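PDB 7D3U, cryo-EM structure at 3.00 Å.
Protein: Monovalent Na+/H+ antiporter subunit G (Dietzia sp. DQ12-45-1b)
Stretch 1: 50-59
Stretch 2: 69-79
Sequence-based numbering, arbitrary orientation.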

ATOM      1  N   LEU E  50      33.882 -10.677  37.260  1.00 84.60           N
ATOM      2  CA  LEU E  50      33.450  -9.393  36.721  1.00 84.60           C
ATOM      3  C   LEU E  50      33.790  -8.248  37.666  1.00 84.60           C
ATOM      4  O   LEU E  50      34.184  -7.168  37.214  1.00 84.60           O
ATOM      5  CB  LEU E  50      31.955  -9.418  36.417  1.00 84.60           C
ATOM      6  CG  LEU E  50      31.433  -8.144  35.753  1.00 84.60           C
ATOM      7  CD1 LEU E  50      32.354  -7.704  34.642  1.00 84.60           C
ATOM      8  CD2 LEU E  50      30.034  -8.333  35.216  1.00 84.60           C
ATOM      9  N   VAL E  51      33.653  -8.454  38.977  1.00 85.50           N
ATOM     10  CA  VAL E  51      34.047  -7.406  39.915  1.00 85.50           C
ATOM     11  C   VAL E  51      35.542  -7.139  39.809  1.00 85.50           C
ATOM     12  O   VAL E  51      35.991  -5.983  39.841  1.00 85.50           O
ATOM     13  CB  VAL E  51      33.635  -7.786  41.348  1.00 85.50           C
ATOM     14  CG1 VAL E  51      34.351  -6.910  42.361  1.00 85.50           C
ATOM     15  CG2 VAL E  51      32.132  -7.665  41.506  1.00 85.50           C
ATOM     16  N   PHE E  52      36.336  -8.202  39.653  1.00 87.56           N
ATOM     17  CA  PHE E  52      37.776  -8.042  39.496  1.00 87.56           C
ATOM     18  C   PHE E  52      38.102  -7.257  38.232  1.00 87.56           C
ATOM     19  O   PHE E  52      38.938  -6.347  38.252  1.00 87.56           O
ATOM     20  CB  PHE E  52      38.456  -9.409  39.466  1.00 87.56           C
ATOM     21  CG  PHE E  52      38.883  -9.899  40.815  1.00 87.56           C
ATOM     22  CD1 PHE E  52      39.960  -9.329  41.463  1.00 87.56           C
ATOM     23  CD2 PHE E  52      38.204 -10.929  41.435  1.00 87.56           C
ATOM     24  CE1 PHE E  52      40.351  -9.779  42.704  1.00 87.56           C
ATOM     25  CE2 PHE E  52      38.590 -11.381  42.674  1.00 87.56           C
ATOM     26  CZ  PHE E  52      39.664 -10.806  43.310  1.00 87.56           C
ATOM     27  N   VAL E  53      37.451  -7.602  37.119  1.00 85.35           N
ATOM     28  CA  VAL E  53      37.709  -6.900  35.864  1.00 85.35           C
ATOM     29  C   VAL E  53      37.303  -5.437  35.973  1.00 85.35           C
ATOM     30  O   VAL E  53      38.012  -4.547  35.493  1.00 85.35           O
ATOM     31  CB  VAL E  53      36.994  -7.603  34.698  1.00 85.35           C
ATOM     32  CG1 VAL E  53      37.179  -6.819  33.422  1.00 85.35           C
ATOM     33  CG2 VAL E  53      37.544  -9.000  34.514  1.00 85.35           C
ATOM     34  N   ILE E  54      36.168  -5.160  36.619  1.00 84.76           N
ATOM     35  CA  ILE E  54      35.710  -3.780  36.759  1.00 84.76           C
ATOM     36  C   ILE E  54      36.707  -2.970  37.576  1.00 84.76           C
ATOM     37  O   ILE E  54      37.108  -1.867  37.184  1.00 84.76           O
ATOM     38  CB  ILE E  54      34.305  -3.740  37.385  1.00 84.76           C
ATOM     39  CG1 ILE E  54      33.264  -4.224  36.380  1.00 84.76           C
ATOM     40  CG2 ILE E  54      33.969  -2.339  37.854  1.00 84.76           C
ATOM     41  CD1 ILE E  54      33.349  -3.548  35.048  1.00 84.76           C
ATOM     42  N   ALA E  55      37.130  -3.509  38.722  1.00 87.49           N
ATOM     43  CA  ALA E  55      38.050  -2.765  39.576  1.00 87.49           C
ATOM     44  C   ALA E  55      39.408  -2.587  38.909  1.00 87.49           C
ATOM     45  O   ALA E  55      40.025  -1.522  39.024  1.00 87.49           O
ATOM     46  CB  ALA E  55      38.201  -3.465  40.922  1.00 87.49           C
ATOM     47  N   GLY E  56      39.887  -3.607  38.196  1.00 87.43           N
ATOM     48  CA  GLY E  56      41.156  -3.470  37.503  1.00 87.43           C
ATOM     49  C   GLY E  56      41.097  -2.455  36.380  1.00 87.43           C
ATOM     50  O   GLY E  56      42.019  -1.653  36.203  1.00 87.43           O
ATOM     51  N   ALA E  57      40.012  -2.474  35.604  1.00 86.74           N
ATOM     52  CA  ALA E  57      39.815  -1.458  34.579  1.00 86.74           C
ATOM     53  C   ALA E  57      39.790  -0.065  35.192  1.00 86.74           C
ATOM     54  O   ALA E  57      40.383   0.871  34.645  1.00 86.74           O
ATOM     55  CB  ALA E  57      38.522  -1.737  33.817  1.00 86.74           C
ATOM     56  N   PHE E  58      39.101   0.092  36.325  1.00 88.42           N
ATOM     57  CA  PHE E  58      39.069   1.392  36.987  1.00 88.42           C
ATOM     58  C   PHE E  58      40.459   1.814  37.436  1.00 88.42           C
ATOM     59  O   PHE E  58      40.814   2.994  37.353  1.00 88.42           O
ATOM     60  CB  PHE E  58      38.110   1.355  38.174  1.00 88.42           C
ATOM     61  CG  PHE E  58      38.157   2.587  39.023  1.00 88.42           C
ATOM     62  CD1 PHE E  58      37.716   3.799  38.529  1.00 88.42           C
ATOM     63  CD2 PHE E  58      38.644   2.535  40.316  1.00 88.42           C
ATOM     64  CE1 PHE E  58      37.756   4.935  39.306  1.00 88.42           C
ATOM     65  CE2 PHE E  58      38.687   3.668  41.098  1.00 88.42           C
ATOM     66  CZ  PHE E  58      38.243   4.869  40.592  1.00 88.42           C
ATOM     67  N   LEU E  59      41.263   0.863  37.909  1.00 88.68           N
ATOM     68  CA  LEU E  59      42.620   1.194  38.321  1.00 88.68           C
ATOM     69  C   LEU E  59      43.525   1.508  37.138  1.00 88.68           C
ATOM     70  O   LEU E  59      44.526   2.210  37.313  1.00 88.68           O
ATOM     71  CB  LEU E  59      43.213   0.053  39.145  1.00 88.68           C
ATOM     72  CG  LEU E  59      42.597  -0.133  40.530  1.00 88.68           C
ATOM     73  CD1 LEU E  59      43.378  -1.155  41.332  1.00 88.68           C
ATOM     74  CD2 LEU E  59      42.536   1.192  41.262  1.00 88.68           C
ATOM     75  N   LYS E  69      30.235   5.347  40.533  1.00 87.11           N
ATOM     76  CA  LYS E  69      29.649   4.467  39.529  1.00 87.11           C
ATOM     77  C   LYS E  69      30.367   3.131  39.421  1.00 87.11           C
ATOM     78  O   LYS E  69      29.930   2.277  38.644  1.00 87.11           O
ATOM     79  CB  LYS E  69      29.639   5.171  38.173  1.00 87.11           C
ATOM     80  CG  LYS E  69      28.665   6.332  38.108  1.00 87.11           C
ATOM     81  CD  LYS E  69      28.643   6.962  36.730  1.00 87.11           C
ATOM     82  CE  LYS E  69      29.758   7.980  36.571  1.00 87.11           C
ATOM     83  NZ  LYS E  69      29.518   9.197  37.391  1.00 87.11           N
ATOM     84  N   VAL E  70      31.453   2.934  40.164  1.00 87.38           N
ATOM     85  CA  VAL E  70      32.095   1.636  40.292  1.00 87.38           C
ATOM     86  C   VAL E  70      31.842   1.025  41.665  1.00 87.38           C
ATOM     87  O   VAL E  70      31.636  -0.185  41.781  1.00 87.38           O
ATOM     88  CB  VAL E  70      33.609   1.746  40.002  1.00 87.38           C
ATOM     89  CG1 VAL E  70      34.371   0.588  40.622  1.00 87.38           C
ATOM     90  CG2 VAL E  70      33.849   1.797  38.508  1.00 87.38           C
ATOM     91  N   ALA E  71      31.830   1.852  42.714  1.00 86.03           N
ATOM     92  CA  ALA E  71      31.492   1.356  44.043  1.00 86.03           C
ATOM     93  C   ALA E  71      30.073   0.810  44.092  1.00 86.03           C
ATOM     94  O   ALA E  71      29.808  -0.164  44.803  1.00 86.03           O
ATOM     95  CB  ALA E  71      31.671   2.465  45.079  1.00 86.03           C
ATOM     96  N   VAL E  72      29.150   1.422  43.351  1.00 85.18           N
ATOM     97  CA  VAL E  72      27.798   0.882  43.261  1.00 85.18           C
ATOM     98  C   VAL E  72      27.766  -0.318  42.324  1.00 85.18           C
ATOM     99  O   VAL E  72      27.069  -1.309  42.584  1.00 85.18           O
ATOM    100  CB  VAL E  72      26.823   1.985  42.810  1.00 85.18           C
ATOM    101  CG1 VAL E  72      25.497   1.389  42.372  1.00 85.18           C
ATOM    102  CG2 VAL E  72      26.615   2.993  43.924  1.00 85.18           C
ATOM    103  N   ALA E  73      28.526  -0.245  41.228  1.00 85.88           N
ATOM    104  CA  ALA E  73      28.497  -1.303  40.227  1.00 85.88           C
ATOM    105  C   ALA E  73      29.006  -2.621  40.792  1.00 85.88           C
ATOM    106  O   ALA E  73      28.499  -3.686  40.435  1.00 85.88           O
ATOM    107  CB  ALA E  73      29.318  -0.894  39.006  1.00 85.88           C
ATOM    108  N   ALA E  74      30.007  -2.577  41.669  1.00 85.72           N
ATOM    109  CA  ALA E  74      30.552  -3.812  42.226  1.00 85.72           C
ATOM    110  C   ALA E  74      29.514  -4.537  43.076  1.00 85.72           C
ATOM    111  O   ALA E  74      29.300  -5.748  42.927  1.00 85.72           O
ATOM    112  CB  ALA E  74      31.806  -3.508  43.045  1.00 85.72           C
ATOM    113  N   ILE E  75      28.860  -3.805  43.980  1.00 84.61           N
ATOM    114  CA  ILE E  75      27.835  -4.406  44.828  1.00 84.61           C
ATOM    115  C   ILE E  75      26.677  -4.914  43.982  1.00 84.61           C
ATOM    116  O   ILE E  75      26.135  -6.002  44.229  1.00 84.61           O
ATOM    117  CB  ILE E  75      27.361  -3.392  45.883  1.00 84.61           C
ATOM    118  CG1 ILE E  75      28.544  -2.904  46.718  1.00 84.61           C
ATOM    119  CG2 ILE E  75      26.298  -4.009  46.773  1.00 84.61           C
ATOM    120  CD1 ILE E  75      28.179  -1.839  47.724  1.00 84.61           C
ATOM    121  N   LEU E  76      26.278  -4.139  42.970  1.00 85.34           N
ATOM    122  CA  LEU E  76      25.185  -4.577  42.111  1.00 85.34           C
ATOM    123  C   LEU E  76      25.564  -5.827  41.330  1.00 85.34           C
ATOM    124  O   LEU E  76      24.738  -6.727  41.160  1.00 85.34           O
ATOM    125  CB  LEU E  76      24.776  -3.450  41.166  1.00 85.34           C
ATOM    126  CG  LEU E  76      24.018  -2.301  41.829  1.00 85.34           C
ATOM    127  CD1 LEU E  76      23.419  -1.387  40.781  1.00 85.34           C
ATOM    128  CD2 LEU E  76      22.940  -2.835  42.757  1.00 85.34           C
ATOM    129  N   GLN E  77      26.814  -5.913  40.870  1.00 84.83           N
ATOM    130  CA  GLN E  77      27.265  -7.103  40.160  1.00 84.83           C
ATOM    131  C   GLN E  77      27.235  -8.321  41.065  1.00 84.83           C
ATOM    132  O   GLN E  77      26.787  -9.395  40.654  1.00 84.83           O
ATOM    133  CB  GLN E  77      28.674  -6.890  39.613  1.00 84.83           C
ATOM    134  CG  GLN E  77      28.758  -5.849  38.523  1.00 84.83           C
ATOM    135  CD  GLN E  77      30.178  -5.615  38.058  1.00 84.83           C
ATOM    136  OE1 GLN E  77      31.130  -5.848  38.792  1.00 84.83           O
ATOM    137  NE2 GLN E  77      30.327  -5.149  36.830  1.00 84.83           N
ATOM    138  N   PHE E  78      27.708  -8.174  42.303  1.00 85.95           N
ATOM    139  CA  PHE E  78      27.686  -9.297  43.235  1.00 85.95           C
ATOM    140  C   PHE E  78      26.259  -9.771  43.481  1.00 85.95           C
ATOM    141  O   PHE E  78      25.942 -10.959  43.309  1.00 85.95           O
ATOM    142  CB  PHE E  78      28.359  -8.903  44.547  1.00 85.95           C
ATOM    143  CG  PHE E  78      29.841  -9.117  44.553  1.00 85.95           C
ATOM    144  CD1 PHE E  78      30.380 -10.310  44.109  1.00 85.95           C
ATOM    145  CD2 PHE E  78      30.698  -8.126  44.997  1.00 85.95           C
ATOM    146  CE1 PHE E  78      31.743 -10.511  44.110  1.00 85.95           C
ATOM    147  CE2 PHE E  78      32.063  -8.324  45.000  1.00 85.95           C
ATOM    148  CZ  PHE E  78      32.585  -9.518  44.555  1.00 85.95           C
ATOM    149  N   ALA E  79      25.377  -8.847  43.872  1.00 84.74           N
ATOM    150  CA  ALA E  79      24.002  -9.224  44.181  1.00 84.74           C
ATOM    151  C   ALA E  79      23.294  -9.806  42.964  1.00 84.74           C
ATOM    152  O   ALA E  79      22.521 -10.764  43.087  1.00 84.74           O
ATOM    153  CB  ALA E  79      23.237  -8.015  44.719  1.00 84.74           C
TER

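Residues 50-59 and 69-79 form two helical segments that pack antiparallel, their axes inclined at 170° and 9.7 Å apart at closest approach. No hydrogen bond links them. The contact, which buries 416 Å² in total, rests on the fit of side chains, and three residues account for most of it: Val-51, Gln-77 and Val-70.

Val-51 covers the most surface, 92 Å², and lies where the backbones come close, its CA 5.5 Å from the CA of Ala-74. The small side chain of Ala-74, directed sideways, accompanies this short spacing, and the closest approach of the two side chains is 4.3 Å, between Val-51 CG1 and Ala-74 CB. With chi1 in the t well, both methyls of Val-51 face the partner helix and reach the Phe-78 ring, Val-51 CG2 the more closely. Val-51 CG2 sits over one face of the Phe-78 ring, 3.6 Å from the ring centroid and only 13° off the ring normal, a well-centred CH-pi contact. The CA-to-CB bond of Phe-78 points sideways, but the end of its side chain comes nearer, so the aromatic face is offered to the valine. The same Val-51 CG2 lies 3.7 Å from Ala-74 O and 3.4 Å from Gln-77 OE1, and a beta-branched residue thus fills the space among three partners.

Gln-77, with 84 Å² covered, points toward the first helix. Its chi1 (m) and chi2 (t) extend the chain so that the amide lies among aliphatic groups: NE2 is 3.4 Å from Leu-50 CG and 3.1 Å from Ile-54 CG1. These are packing contacts, the second a tight one, and the amide gains no polar partner from the facing helix. The length of the glutamine suits the place, since it carries the amide across to the adjacent Leu-50 and Val-51 and to Ile-54, about one turn further on.

Val-70 closes the other end of the contact. There the backbones are farther apart, with the CA atoms of Ile-54 and Val-70 separated by 7.4 Å, and branched side chains from both helices occupy the gap. Both Val-70 methyls pack on Ile-54, Val-70 CG1 coming to 4.0 Å from Ile-54 CG2; Val-70 CG2 also lies 4.3 Å from Phe-58 CB, oblique to the phenylalanine ring. Ile-54 therefore touches both Val-70 and Gln-77, joining the apolar end of the contact to the region around the amide. Along the first helix, Leu-50, Val-51, Ile-54 and Phe-58 recur at the three- and four-residue spacing that keeps side chains on one helical face, whereas Gly-56 and Ala-57 make no contact with the second stretch.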